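PDB 3GIP: N-acyl-D-glutamate deacylase from Bordetella bronchiseptica, which catalyses the hydrolysis of N-acyl-D-glutamate to D-glutamate and a carboxylate, as a zinc-dependent member of the amidohydrolase superfamily. Local coordinates for residues A223-L234 against R259-A270. Sequence-based numbering, arbitrary orientation.
Sequences ADGVEAAVEEVL and RSRATLANIDRA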
ATOM      1  N   ALA A 223      14.565  10.680   7.744  1.00 15.01           N
ATOM      2  CA  ALA A 223      15.591  10.578   8.773  1.00 16.21           C
ATOM      3  C   ALA A 223      15.795  11.950   9.416  1.00 16.93           C
ATOM      4  O   ALA A 223      14.872  12.499  10.013  1.00 17.50           O
ATOM      5  CB  ALA A 223      16.896  10.065   8.168  1.00 17.77           C
ATOM      6  N   ASP A 224      16.990  12.517   9.278  1.00 17.81           N
ATOM      7  CA  ASP A 224      17.280  13.818   9.874  1.00 17.17           C
ATOM      8  C   ASP A 224      16.331  14.938   9.447  1.00 17.07           C
ATOM      9  O   ASP A 224      16.083  15.874  10.204  1.00 18.19           O
ATOM     10  CB  ASP A 224      18.720  14.235   9.561  1.00 18.63           C
ATOM     11  CG  ASP A 224      19.748  13.362  10.253  1.00 21.40           C
ATOM     12  OD1 ASP A 224      19.358  12.406  10.961  1.00 21.11           O
ATOM     13  OD2 ASP A 224      20.954  13.635  10.086  1.00 22.48           O
ATOM     14  N   GLY A 225      15.799  14.852   8.233  1.00 16.58           N
ATOM     15  CA  GLY A 225      14.897  15.894   7.774  1.00 16.51           C
ATOM     16  C   GLY A 225      13.435  15.497   7.750  1.00 16.18           C
ATOM     17  O   GLY A 225      12.644  16.110   7.034  1.00 15.31           O
ATOM     18  N   VAL A 226      13.061  14.498   8.546  1.00 15.50           N
ATOM     19  CA  VAL A 226      11.683  14.024   8.564  1.00 14.50           C
ATOM     20  C   VAL A 226      10.645  15.074   8.962  1.00 13.72           C
ATOM     21  O   VAL A 226       9.566  15.126   8.375  1.00 15.08           O
ATOM     22  CB  VAL A 226      11.530  12.767   9.467  1.00 14.68           C
ATOM     23  CG1 VAL A 226      11.725  13.129  10.928  1.00 15.29           C
ATOM     24  CG2 VAL A 226      10.166  12.121   9.232  1.00 15.20           C
ATOM     25  N   GLU A 227      10.954  15.914   9.947  1.00 14.56           N
ATOM     26  CA  GLU A 227       9.991  16.936  10.345  1.00 15.12           C
ATOM     27  C   GLU A 227       9.764  17.946   9.226  1.00 14.94           C
ATOM     28  O   GLU A 227       8.633  18.343   8.959  1.00 14.97           O
ATOM     29  CB  GLU A 227      10.447  17.647  11.624  1.00 15.67           C
ATOM     30  CG  GLU A 227      10.269  16.796  12.875  1.00 17.08           C
ATOM     31  CD  GLU A 227      10.626  17.536  14.151  1.00 19.77           C
ATOM     32  OE1 GLU A 227      10.057  18.623  14.388  1.00 20.74           O
ATOM     33  OE2 GLU A 227      11.471  17.027  14.920  1.00 21.59           O
ATOM     34  N   ALA A 228      10.842  18.354   8.565  1.00 15.32           N
ATOM     35  CA  ALA A 228      10.727  19.304   7.462  1.00 15.38           C
ATOM     36  C   ALA A 228       9.975  18.661   6.298  1.00 15.53           C
ATOM     37  O   ALA A 228       9.199  19.322   5.604  1.00 15.51           O
ATOM     38  CB  ALA A 228      12.115  19.741   7.008  1.00 16.89           C
ATOM     39  N   ALA A 229      10.204  17.366   6.093  1.00 15.25           N
ATOM     40  CA  ALA A 229       9.559  16.630   5.007  1.00 14.48           C
ATOM     41  C   ALA A 229       8.047  16.545   5.185  1.00 14.76           C
ATOM     42  O   ALA A 229       7.294  16.685   4.222  1.00 15.19           O
ATOM     43  CB  ALA A 229      10.157  15.236   4.899  1.00 14.64           C
ATOM     44  N   VAL A 230       7.599  16.306   6.413  1.00 14.02           N
ATOM     45  CA  VAL A 230       6.168  16.238   6.679  1.00 13.84           C
ATOM     46  C   VAL A 230       5.565  17.631   6.508  1.00 14.63           C
ATOM     47  O   VAL A 230       4.497  17.786   5.918  1.00 14.69           O
ATOM     48  CB  VAL A 230       5.886  15.715   8.111  1.00 13.69           C
ATOM     49  CG1 VAL A 230       4.425  15.945   8.486  1.00 14.83           C
ATOM     50  CG2 VAL A 230       6.208  14.228   8.182  1.00 13.30           C
ATOM     51  N   GLU A 231       6.254  18.646   7.025  1.00 14.05           N
ATOM     52  CA  GLU A 231       5.783  20.024   6.909  1.00 16.09           C
ATOM     53  C   GLU A 231       5.632  20.413   5.439  1.00 15.97           C
ATOM     54  O   GLU A 231       4.691  21.113   5.070  1.00 16.80           O
ATOM     55  CB  GLU A 231       6.768  20.972   7.608  1.00 17.59           C
ATOM     56  CG  GLU A 231       6.558  22.469   7.340  1.00 17.71           C
ATOM     57  CD  GLU A 231       5.178  22.975   7.733  1.00 21.12           C
ATOM     58  OE1 GLU A 231       4.497  22.314   8.548  1.00 21.03           O
ATOM     59  OE2 GLU A 231       4.778  24.053   7.232  1.00 20.48           O
ATOM     60  N   GLU A 232       6.555  19.946   4.604  1.00 16.75           N
ATOM     61  CA  GLU A 232       6.515  20.260   3.178  1.00 16.00           C
ATOM     62  C   GLU A 232       5.230  19.785   2.504  1.00 16.65           C
ATOM     63  O   GLU A 232       4.608  20.532   1.746  1.00 17.16           O
ATOM     64  CB  GLU A 232       7.728  19.649   2.462  1.00 16.17           C
ATOM     65  CG  GLU A 232       7.656  19.741   0.938  1.00 17.48           C
ATOM     66  CD  GLU A 232       8.915  19.251   0.251  1.00 18.67           C
ATOM     67  OE1 GLU A 232       9.611  18.386   0.821  1.00 17.76           O
ATOM     68  OE2 GLU A 232       9.205  19.720  -0.873  1.00 19.30           O
ATOM     69  N   VAL A 233       4.826  18.548   2.772  1.00 15.46           N
ATOM     70  CA  VAL A 233       3.611  18.037   2.149  1.00 15.96           C
ATOM     71  C   VAL A 233       2.347  18.574   2.819  1.00 15.41           C
ATOM     72  O   VAL A 233       1.294  18.651   2.188  1.00 15.77           O
ATOM     73  CB  VAL A 233       3.583  16.486   2.119  1.00 16.65           C
ATOM     74  CG1 VAL A 233       4.739  15.972   1.275  1.00 17.19           C
ATOM     75  CG2 VAL A 233       3.649  15.921   3.525  1.00 18.43           C
ATOM     76  N   LEU A 234       2.442  18.949   4.092  1.00 15.37           N
ATOM     77  CA  LEU A 234       1.273  19.502   4.770  1.00 14.07           C
ATOM     78  C   LEU A 234       1.028  20.915   4.245  1.00 15.80           C
ATOM     79  O   LEU A 234      -0.116  21.346   4.111  1.00 16.42           O
ATOM     80  CB  LEU A 234       1.478  19.537   6.288  1.00 15.16           C
ATOM     81  CG  LEU A 234       1.430  18.181   6.998  1.00 15.32           C
ATOM     82  CD1 LEU A 234       1.582  18.395   8.497  1.00 15.70           C
ATOM     83  CD2 LEU A 234       0.113  17.476   6.696  1.00 18.02           C
ATOM     84  N   ARG A 259      10.784  11.426  16.909  1.00 14.50           N
ATOM     85  CA  ARG A 259      10.359  12.640  16.226  1.00 14.83           C
ATOM     86  C   ARG A 259       8.946  12.579  15.663  1.00 14.92           C
ATOM     87  O   ARG A 259       8.428  13.590  15.190  1.00 15.03           O
ATOM     88  CB  ARG A 259      11.362  13.003  15.125  1.00 16.01           C
ATOM     89  CG  ARG A 259      12.733  13.388  15.680  1.00 18.44           C
ATOM     90  CD  ARG A 259      13.716  13.778  14.592  1.00 20.93           C
ATOM     91  NE  ARG A 259      13.336  15.011  13.913  1.00 25.52           N
ATOM     92  CZ  ARG A 259      14.040  15.560  12.929  1.00 27.77           C
ATOM     93  NH1 ARG A 259      15.159  14.981  12.517  1.00 27.99           N
ATOM     94  NH2 ARG A 259      13.627  16.681  12.353  1.00 29.42           N
ATOM     95  N   SER A 260       8.311  11.411  15.719  1.00 14.87           N
ATOM     96  CA  SER A 260       6.948  11.299  15.217  1.00 15.44           C
ATOM     97  C   SER A 260       6.007  12.060  16.148  1.00 15.38           C
ATOM     98  O   SER A 260       4.873  12.370  15.789  1.00 15.71           O
ATOM     99  CB  SER A 260       6.519   9.830  15.107  1.00 16.18           C
ATOM    100  OG  SER A 260       6.535   9.187  16.368  1.00 17.90           O
ATOM    101  N   ARG A 261       6.468  12.365  17.355  1.00 16.79           N
ATOM    102  CA  ARG A 261       5.613  13.116  18.257  1.00 16.30           C
ATOM    103  C   ARG A 261       5.407  14.485  17.620  1.00 16.31           C
ATOM    104  O   ARG A 261       4.306  15.031  17.641  1.00 15.85           O
ATOM    105  CB  ARG A 261       6.258  13.212  19.643  1.00 19.14           C
ATOM    106  CG  ARG A 261       6.473  11.824  20.232  1.00 25.07           C
ATOM    107  CD  ARG A 261       6.774  11.804  21.718  1.00 29.27           C
ATOM    108  NE  ARG A 261       6.853  10.420  22.185  1.00 33.39           N
ATOM    109  CZ  ARG A 261       6.993  10.052  23.453  1.00 36.22           C
ATOM    110  NH1 ARG A 261       7.073  10.968  24.411  1.00 37.90           N
ATOM    111  NH2 ARG A 261       7.049   8.761  23.763  1.00 36.44           N
ATOM    112  N   ALA A 262       6.466  15.012  17.011  1.00 15.22           N
ATOM    113  CA  ALA A 262       6.400  16.309  16.352  1.00 15.58           C
ATOM    114  C   ALA A 262       5.662  16.245  15.014  1.00 14.31           C
ATOM    115  O   ALA A 262       4.847  17.120  14.711  1.00 14.63           O
ATOM    116  CB  ALA A 262       7.807  16.856  16.142  1.00 15.39           C
ATOM    117  N   THR A 263       5.938  15.218  14.212  1.00 14.23           N
ATOM    118  CA  THR A 263       5.281  15.107  12.910  1.00 13.80           C
ATOM    119  C   THR A 263       3.786  14.854  13.046  1.00 14.72           C
ATOM    120  O   THR A 263       2.983  15.408  12.294  1.00 15.17           O
ATOM    121  CB  THR A 263       5.894  13.987  12.043  1.00 12.52           C
ATOM    122  OG1 THR A 263       5.795  12.735  12.733  1.00 14.08           O
ATOM    123  CG2 THR A 263       7.355  14.289  11.731  1.00 14.60           C
ATOM    124  N   LEU A 264       3.409  14.007  13.999  1.00 13.89           N
ATOM    125  CA  LEU A 264       2.000  13.712  14.221  1.00 13.98           C
ATOM    126  C   LEU A 264       1.287  14.941  14.780  1.00 14.59           C
ATOM    127  O   LEU A 264       0.102  15.150  14.523  1.00 14.56           O
ATOM    128  CB  LEU A 264       1.850  12.526  15.177  1.00 14.06           C
ATOM    129  CG  LEU A 264       2.359  11.197  14.607  1.00 15.21           C
ATOM    130  CD1 LEU A 264       2.286  10.122  15.684  1.00 16.11           C
ATOM    131  CD2 LEU A 264       1.532  10.802  13.387  1.00 14.54           C
ATOM    132  N   ALA A 265       2.011  15.755  15.543  1.00 14.10           N
ATOM    133  CA  ALA A 265       1.429  16.968  16.107  1.00 14.87           C
ATOM    134  C   ALA A 265       1.141  17.936  14.964  1.00 15.31           C
ATOM    135  O   ALA A 265       0.128  18.638  14.965  1.00 15.74           O
ATOM    136  CB  ALA A 265       2.393  17.606  17.108  1.00 15.01           C
ATOM    137  N   ASN A 266       2.037  17.954  13.981  1.00 15.22           N
ATOM    138  CA  ASN A 266       1.890  18.829  12.823  1.00 14.23           C
ATOM    139  C   ASN A 266       0.703  18.342  12.001  1.00 15.55           C
ATOM    140  O   ASN A 266      -0.118  19.133  11.531  1.00 16.23           O
ATOM    141  CB  ASN A 266       3.170  18.792  11.987  1.00 15.25           C
ATOM    142  CG  ASN A 266       3.293  19.976  11.054  1.00 16.24           C
ATOM    143  OD1 ASN A 266       2.414  20.836  11.001  1.00 18.17           O
ATOM    144  ND2 ASN A 266       4.393  20.029  10.310  1.00 16.84           N
ATOM    145  N   ILE A 267       0.615  17.027  11.838  1.00 14.82           N
ATOM    146  CA  ILE A 267      -0.482  16.417  11.101  1.00 14.41           C
ATOM    147  C   ILE A 267      -1.798  16.773  11.790  1.00 15.20           C
ATOM    148  O   ILE A 267      -2.780  17.120  11.136  1.00 16.35           O
ATOM    149  CB  ILE A 267      -0.295  14.886  11.045  1.00 14.32           C
ATOM    150  CG1 ILE A 267       0.834  14.559  10.062  1.00 14.50           C
ATOM    151  CG2 ILE A 267      -1.596  14.197  10.658  1.00 13.89           C
ATOM    152  CD1 ILE A 267       1.230  13.096  10.017  1.00 14.93           C
ATOM    153  N   ASP A 268      -1.812  16.701  13.118  1.00 15.62           N
ATOM    154  CA  ASP A 268      -3.014  17.035  13.869  1.00 15.12           C
ATOM    155  C   ASP A 268      -3.407  18.495  13.676  1.00 16.23           C
ATOM    156  O   ASP A 268      -4.589  18.806  13.546  1.00 16.48           O
ATOM    157  CB  ASP A 268      -2.817  16.740  15.359  1.00 15.06           C
ATOM    158  CG  ASP A 268      -2.877  15.256  15.669  1.00 15.48           C
ATOM    159  OD1 ASP A 268      -3.334  14.480  14.800  1.00 15.39           O
ATOM    160  OD2 ASP A 268      -2.486  14.862  16.788  1.00 14.69           O
ATOM    161  N   ARG A 269      -2.425  19.393  13.652  1.00 16.18           N
ATOM    162  CA  ARG A 269      -2.729  20.807  13.459  1.00 18.16           C
ATOM    163  C   ARG A 269      -3.366  21.028  12.092  1.00 18.68           C
ATOM    164  O   ARG A 269      -4.269  21.854  11.942  1.00 19.93           O
ATOM    165  CB  ARG A 269      -1.464  21.663  13.587  1.00 19.27           C
ATOM    166  CG  ARG A 269      -0.932  21.777  15.012  1.00 22.58           C
ATOM    167  CD  ARG A 269       0.088  22.908  15.144  1.00 24.92           C
ATOM    168  NE  ARG A 269       1.359  22.617  14.481  1.00 26.59           N
ATOM    169  CZ  ARG A 269       2.284  21.789  14.958  1.00 27.75           C
ATOM    170  NH1 ARG A 269       2.087  21.159  16.108  1.00 27.66           N
ATOM    171  NH2 ARG A 269       3.413  21.595  14.288  1.00 26.85           N
ATOM    172  N   ALA A 270      -2.903  20.277  11.098  1.00 18.84           N
ATOM    173  CA  ALA A 270      -3.434  20.402   9.746  1.00 18.12           C
ATOM    174  C   ALA A 270      -4.865  19.886   9.628  1.00 19.46           C
ATOM    175  O   ALA A 270      -5.708  20.525   8.994  1.00 19.42           O
ATOM    176  CB  ALA A 270      -2.535  19.663   8.760  1.00 18.96           C
TER
HETATM  177  O   HOH W   1       6.560  18.057  10.879  1.00 16.56           O
HETATM  178  O   HOH W   2      13.501  18.375   9.762  1.00 19.58           O
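Arg259 runs extended to CD and then bends at chi3 (67°), which carries its guanidinium across the side chain of Glu227 to the turn at Asp224. CG of Glu227, anti to its carbonyl carbon, leads into an extended chain that reaches Arg259, and the carboxylate meets the arginine with the two planes 72° apart. NE of Arg259 donates to OE2 of Glu227 at 2.9 Å, on the anti side of that oxygen, in a salt bridge. NH1 of Arg259 donates to the backbone O of Asp224 at 2.6 Å; the donor NH1 sits above the carbonyl plane of Asp224, not on a lone pair. CG1 of Val226 sits over the centre of one guanidinium face, 3.8 Å above it. Together these contacts probably hold the guanidinium in its rotation. The other carboxylate oxygen, OE1 of Glu227, rests 3.4 Å from CB of Ala262.

Helices 226-240 and 260-272 are neighbouring outer helices of the TIM barrel of the amidohydrolase superfamily. The short segments run nearly parallel, 12° apart, with their axes 9.4 Å from each other. The helices follow parallel strands 214-218 and 243-246; His218 ends the first and His248 lies just beyond the second, and both bind zinc.

Between the helices, CG2 of Thr263 packs on CG2 of Val230 at 3.7 Å. OG1 of Thr263 is hydrogen-bonded to NE2 of His249. Farther along, ND2 of Asn266 donates almost straight to the anti lone pair of OE1 of Glu231, at 2.9 Å. Amide and carboxylate are nearly coplanar. Arg238 forms a salt bridge with OE2 of that glutamate. A water joins ND2 of Asn266 to O of Glu227. CD1 of Leu234 lies 3.5 Å from CG of Asn266, while its CD2 packs against CB of Ala270.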